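Fuculose-1-phosphate aldolase (Thermus thermophilus, PDB 2FK5) is a class II aldolase of the AraD-like clan, with a fold that sets helices against both faces of a mixed beta-sheet. Local coordinates at residues R75-R80 with L134-A139; F29-K34 with A83-H88. All blocks are in the same frame, centred on the assembly; numbering follows the deposited sequence.

Contact 1 (R75-R80 with L134-A139)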
# COMPACT_ATOMS: atom_id res chain seq x y z
N ARG A 75 -9.93 28.20 -11.35
CA ARG A 75 -9.90 29.13 -12.47
C ARG A 75 -9.51 30.54 -12.05
O ARG A 75 -8.66 31.18 -12.68
CB ARG A 75 -11.27 29.17 -13.16
CG ARG A 75 -11.29 30.06 -14.40
CD ARG A 75 -12.64 30.06 -15.06
NE ARG A 75 -13.66 30.65 -14.19
CZ ARG A 75 -14.92 30.81 -14.54
NH1 ARG A 75 -15.33 30.44 -15.75
NH2 ARG A 75 -15.79 31.36 -13.69
N GLU A 76 -10.11 31.02 -10.96
CA GLU A 76 -9.82 32.37 -10.48
C GLU A 76 -8.37 32.48 -10.04
O GLU A 76 -7.72 33.50 -10.26
CB GLU A 76 -10.76 32.73 -9.33
CG GLU A 76 -10.93 34.22 -9.11
CD GLU A 76 -11.47 34.94 -10.34
OE1 GLU A 76 -12.38 34.40 -11.00
OE2 GLU A 76 -10.98 36.05 -10.65
N VAL A 77 -7.84 31.43 -9.40
CA VAL A 77 -6.45 31.45 -8.97
C VAL A 77 -5.53 31.57 -10.17
O VAL A 77 -4.55 32.31 -10.15
CB VAL A 77 -6.07 30.15 -8.19
CG1 VAL A 77 -4.58 30.13 -7.93
CG2 VAL A 77 -6.83 30.07 -6.88
N TYR A 78 -5.83 30.83 -11.23
CA TYR A 78 -4.99 30.89 -12.42
C TYR A 78 -5.13 32.24 -13.12
O TYR A 78 -4.17 32.75 -13.69
CB TYR A 78 -5.34 29.75 -13.37
CG TYR A 78 -4.87 28.41 -12.86
CD1 TYR A 78 -5.75 27.33 -12.80
CD2 TYR A 78 -3.56 28.22 -12.42
CE1 TYR A 78 -5.32 26.08 -12.32
CE2 TYR A 78 -3.13 26.98 -11.94
CZ TYR A 78 -4.02 25.92 -11.89
OH TYR A 78 -3.61 24.70 -11.41
N ARG A 79 -6.34 32.80 -13.08
CA ARG A 79 -6.58 34.10 -13.69
C ARG A 79 -5.78 35.20 -12.99
O ARG A 79 -5.07 35.97 -13.64
CB ARG A 79 -8.06 34.47 -13.60
CG ARG A 79 -9.00 33.76 -14.56
CD ARG A 79 -10.45 34.11 -14.21
NE ARG A 79 -11.42 33.68 -15.21
CZ ARG A 79 -12.73 33.82 -15.07
NH1 ARG A 79 -13.23 34.38 -13.98
NH2 ARG A 79 -13.55 33.42 -16.04
N ARG A 80 -5.88 35.24 -11.67
CA ARG A 80 -5.22 36.27 -10.87
C ARG A 80 -3.79 36.05 -10.39
O ARG A 80 -3.16 36.99 -9.93
CB ARG A 80 -6.09 36.61 -9.66
CG ARG A 80 -7.44 37.18 -10.04
CD ARG A 80 -8.38 37.24 -8.86
NE ARG A 80 -9.68 37.78 -9.26
CZ ARG A 80 -10.00 39.07 -9.19
NH1 ARG A 80 -9.13 39.95 -8.73
NH2 ARG A 80 -11.20 39.48 -9.61
N LEU A 134 -12.72 34.34 -5.10
CA LEU A 134 -12.03 35.62 -5.05
C LEU A 134 -11.06 35.72 -3.87
O LEU A 134 -9.90 36.12 -4.04
CB LEU A 134 -13.05 36.76 -5.00
CG LEU A 134 -12.49 38.18 -5.12
CD1 LEU A 134 -11.70 38.31 -6.41
CD2 LEU A 134 -13.64 39.17 -5.10
N SER A 135 -11.53 35.37 -2.67
CA SER A 135 -10.69 35.43 -1.47
C SER A 135 -9.44 34.56 -1.61
O SER A 135 -8.32 34.99 -1.33
CB SER A 135 -11.48 34.96 -0.24
OG SER A 135 -12.62 35.76 -0.05
N VAL A 136 -9.65 33.31 -2.02
CA VAL A 136 -8.56 32.37 -2.21
C VAL A 136 -7.56 32.88 -3.24
O VAL A 136 -6.36 32.89 -2.99
CB VAL A 136 -9.10 30.99 -2.67
CG1 VAL A 136 -7.95 30.07 -3.06
CG2 VAL A 136 -9.93 30.37 -1.55
N ALA A 137 -8.05 33.30 -4.40
CA ALA A 137 -7.16 33.80 -5.45
C ALA A 137 -6.36 35.00 -4.96
O ALA A 137 -5.14 35.05 -5.12
CB ALA A 137 -7.97 34.17 -6.70
N GLU A 138 -7.04 35.97 -4.35
CA GLU A 138 -6.31 37.13 -3.85
C GLU A 138 -5.27 36.71 -2.83
O GLU A 138 -4.16 37.22 -2.82
CB GLU A 138 -7.27 38.15 -3.25
CG GLU A 138 -8.00 38.98 -4.30
CD GLU A 138 -7.04 39.69 -5.24
OE1 GLU A 138 -6.07 40.32 -4.74
OE2 GLU A 138 -7.24 39.63 -6.47
N ALA A 139 -5.63 35.77 -1.96
CA ALA A 139 -4.69 35.31 -0.95
C ALA A 139 -3.47 34.64 -1.57
O ALA A 139 -2.34 34.89 -1.16
CB ALA A 139 -5.39 34.34 -0.00

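Contact 2 (F29-K34 with A83-H88)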
# COMPACT_ATOMS: atom_id res chain seq x y z
N PHE A 29 -7.26 18.65 -7.62
CA PHE A 29 -6.03 19.30 -8.00
C PHE A 29 -5.98 19.55 -9.48
O PHE A 29 -6.68 18.89 -10.25
CB PHE A 29 -4.79 18.52 -7.54
CG PHE A 29 -5.01 17.05 -7.39
CD1 PHE A 29 -4.56 16.17 -8.37
CD2 PHE A 29 -5.62 16.54 -6.25
CE1 PHE A 29 -4.72 14.79 -8.21
CE2 PHE A 29 -5.78 15.17 -6.08
CZ PHE A 29 -5.33 14.30 -7.06
N SER A 30 -5.15 20.50 -9.87
CA SER A 30 -5.04 20.89 -11.26
C SER A 30 -3.67 21.44 -11.59
O SER A 30 -2.86 21.73 -10.69
CB SER A 30 -6.06 21.98 -11.56
OG SER A 30 -5.75 23.13 -10.78
N VAL A 31 -3.43 21.61 -12.89
CA VAL A 31 -2.19 22.20 -13.37
C VAL A 31 -2.58 23.17 -14.50
O VAL A 31 -3.57 22.95 -15.19
CB VAL A 31 -1.19 21.15 -13.94
CG1 VAL A 31 -0.80 20.18 -12.84
CG2 VAL A 31 -1.81 20.42 -15.12
N ARG A 32 -1.81 24.22 -14.65
CA ARG A 32 -2.05 25.22 -15.69
C ARG A 32 -1.60 24.61 -17.01
O ARG A 32 -0.58 23.91 -17.06
CB ARG A 32 -1.20 26.47 -15.40
CG ARG A 32 -1.43 27.66 -16.33
CD ARG A 32 -2.66 28.45 -15.91
NE ARG A 32 -2.66 29.77 -16.54
CZ ARG A 32 -3.07 30.01 -17.78
NH1 ARG A 32 -3.52 29.01 -18.52
NH2 ARG A 32 -2.99 31.23 -18.29
N THR A 33 -2.37 24.84 -18.06
CA THR A 33 -2.04 24.35 -19.40
C THR A 33 -2.15 25.52 -20.37
O THR A 33 -2.63 26.59 -20.00
CB THR A 33 -3.01 23.26 -19.86
OG1 THR A 33 -4.34 23.79 -19.85
CG2 THR A 33 -2.92 22.04 -18.95
N LYS A 34 -1.71 25.31 -21.61
CA LYS A 34 -1.80 26.37 -22.61
C LYS A 34 -3.25 26.81 -22.80
O LYS A 34 -3.53 27.99 -22.98
CB LYS A 34 -1.21 25.90 -23.94
CG LYS A 34 0.31 25.73 -23.90
CD LYS A 34 0.87 25.22 -25.22
N ALA A 83 0.18 30.99 -10.57
CA ALA A 83 0.16 29.58 -10.18
C ALA A 83 0.27 28.67 -11.39
O ALA A 83 -0.34 28.94 -12.42
CB ALA A 83 -1.11 29.27 -9.41
N ARG A 84 1.06 27.61 -11.26
CA ARG A 84 1.23 26.62 -12.32
C ARG A 84 0.52 25.31 -11.94
O ARG A 84 0.33 24.43 -12.78
CB ARG A 84 2.71 26.36 -12.58
CG ARG A 84 3.42 27.53 -13.25
CD ARG A 84 2.74 27.89 -14.57
NE ARG A 84 3.54 28.80 -15.37
CZ ARG A 84 3.21 29.22 -16.58
NH1 ARG A 84 2.07 28.81 -17.14
NH2 ARG A 84 4.01 30.04 -17.25
N ALA A 85 0.12 25.20 -10.68
CA ALA A 85 -0.59 24.02 -10.21
C ALA A 85 -1.28 24.37 -8.89
O ALA A 85 -0.83 25.25 -8.17
CB ALA A 85 0.38 22.85 -10.00
N LEU A 86 -2.38 23.69 -8.60
CA LEU A 86 -3.12 23.95 -7.37
C LEU A 86 -3.62 22.65 -6.74
O LEU A 86 -4.13 21.78 -7.44
CB LEU A 86 -4.32 24.86 -7.65
CG LEU A 86 -5.10 25.38 -6.43
CD1 LEU A 86 -4.20 26.27 -5.59
CD2 LEU A 86 -6.32 26.15 -6.90
N VAL A 87 -3.46 22.53 -5.43
CA VAL A 87 -3.94 21.35 -4.72
C VAL A 87 -4.88 21.81 -3.62
O VAL A 87 -4.51 22.66 -2.81
CB VAL A 87 -2.80 20.53 -4.05
CG1 VAL A 87 -3.40 19.49 -3.09
CG2 VAL A 87 -1.96 19.82 -5.10
N HIS A 88 -6.09 21.26 -3.60
CA HIS A 88 -7.05 21.57 -2.57
C HIS A 88 -7.23 20.26 -1.80
O HIS A 88 -7.59 19.23 -2.39
CB HIS A 88 -8.39 22.02 -3.16
CG HIS A 88 -9.43 22.33 -2.12
ND1 HIS A 88 -10.75 21.96 -2.25
CD2 HIS A 88 -9.33 22.95 -0.92
CE1 HIS A 88 -11.42 22.34 -1.17
NE2 HIS A 88 -10.58 22.94 -0.35
O HOH W 1 -1.34 30.99 -13.99
O HOH W 2 1.50 23.88 -15.17

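Contact 1 (R75-R80 with L134-A139)
Val77 and Ala137 mark the crossing of two helices, 71-80 and 130-142, that lie side by side on one face of the central sheet, where Val77 reaches Leu86 and Val136 reaches Leu121. The short segments 75-80 and 134-139 cross at -37°, and the small side chain of Ala137 lets the backbones draw close: its CB sits 3.6 Å from Glu76 O. Val77 CG2 meets Val136 CG1 at 4.0 Å on the sheet side. On the other side lies a salt-bridge network of Glu76, Arg79, Arg80 and Glu138. With its CG anti to the backbone N (chi1 -158°), Glu76 lays that carbon 3.8 Å from Ala137 CB, and its bent chain forms salt bridges within its own helix, OE1 with Arg79 NH1, and OE2 with Arg80 NE at 2.6 Å, the latter near the guanidinium plane. Arg80, extended from CG to NE, spans the gap, and its NH1 makes a salt bridge with Glu138 OE2 at 3.0 Å, bent, with the oxygen tilted out of the guanidinium plane. That guanidinium and carboxylate stand 82° apart, while Leu134 CD1 lies 3.3 Å above the centre of one guanidinium face. Two carboxylates thus share Arg80, whose positive charge probably offsets their repulsion.

Contact 2 (F29-K34 with A83-H88)
Ser30 and Leu86 form the hydrogen-bonded pair at the heart of an antiparallel pairing of strands 28-32 and 85-89, neighbours in the mixed sheet of the AraD-like fold. The short strand axes run 171° apart. Ser30 N donates to Leu86 O at 2.9 Å, and Leu86 N donates back to Ser30 O. Arg32 N donates to Arg84 O at 2.8 Å. Phe29 with Val87 and Val31 with Ala85 are the flanking non-hydrogen-bonded pairs. Along its other edge the second strand carries a classic beta bulge, where Arg84 and Ala85 stand opposite the single residue Gly157, both bonded to its backbone.

The side chains sort by face. On that of the flanking pairs, Phe29 CB touches Val87 CG2 at 4.0 Å and Val31 CG1 lies 4.1 Å from Ala85 CB; helix 162-191 covers this side through Leu166, Ala165 and Ala169. The reverse face carries Ser30 and Leu86 and is covered by helix 71-80. There Ser30 OG, set between the backbone N and the carbonyl carbon (chi1 64°), rests beside Leu86 CB and is hydrogen-bonded to Tyr78 OH and His74 ND1.

Where strand 28-32 ends and 85-89 is about to begin, two arginines meet through an aliphatic carbon, their like-charged head groups held apart: Arg32 CG lies 3.8 Å from Arg84 NH1, at the guanidinium edge. Arg32 turns its head group away, giving its own NH1 to Gly36 O, while NE donates at 3.1 Å to a water bonded to Ala83 O. A second water donates to both Arg84 O, at 2.7 Å, and Arg32 O.

Followed from the N terminus, the chain first lays down 29-34, passes through strands 36-40 and 54-58, and enters helix 71-80, which supplies the first half of contact 1. A short turn then leads into 83-88, whose pairing with 29-34 closes contact 2. Only after strand 118-121 does helix 130-142 bring in 134-139 and close contact 1, so the two loops cross rather than nest. The segments 75-80 and 83-88, one from each contact, are joined by that turn and also packed together, with Tyr78 OH 3.3 Å from Ala85 CA. Helix 71-80 thus links the strand pair of contact 2 to the neighbouring helix of contact 1.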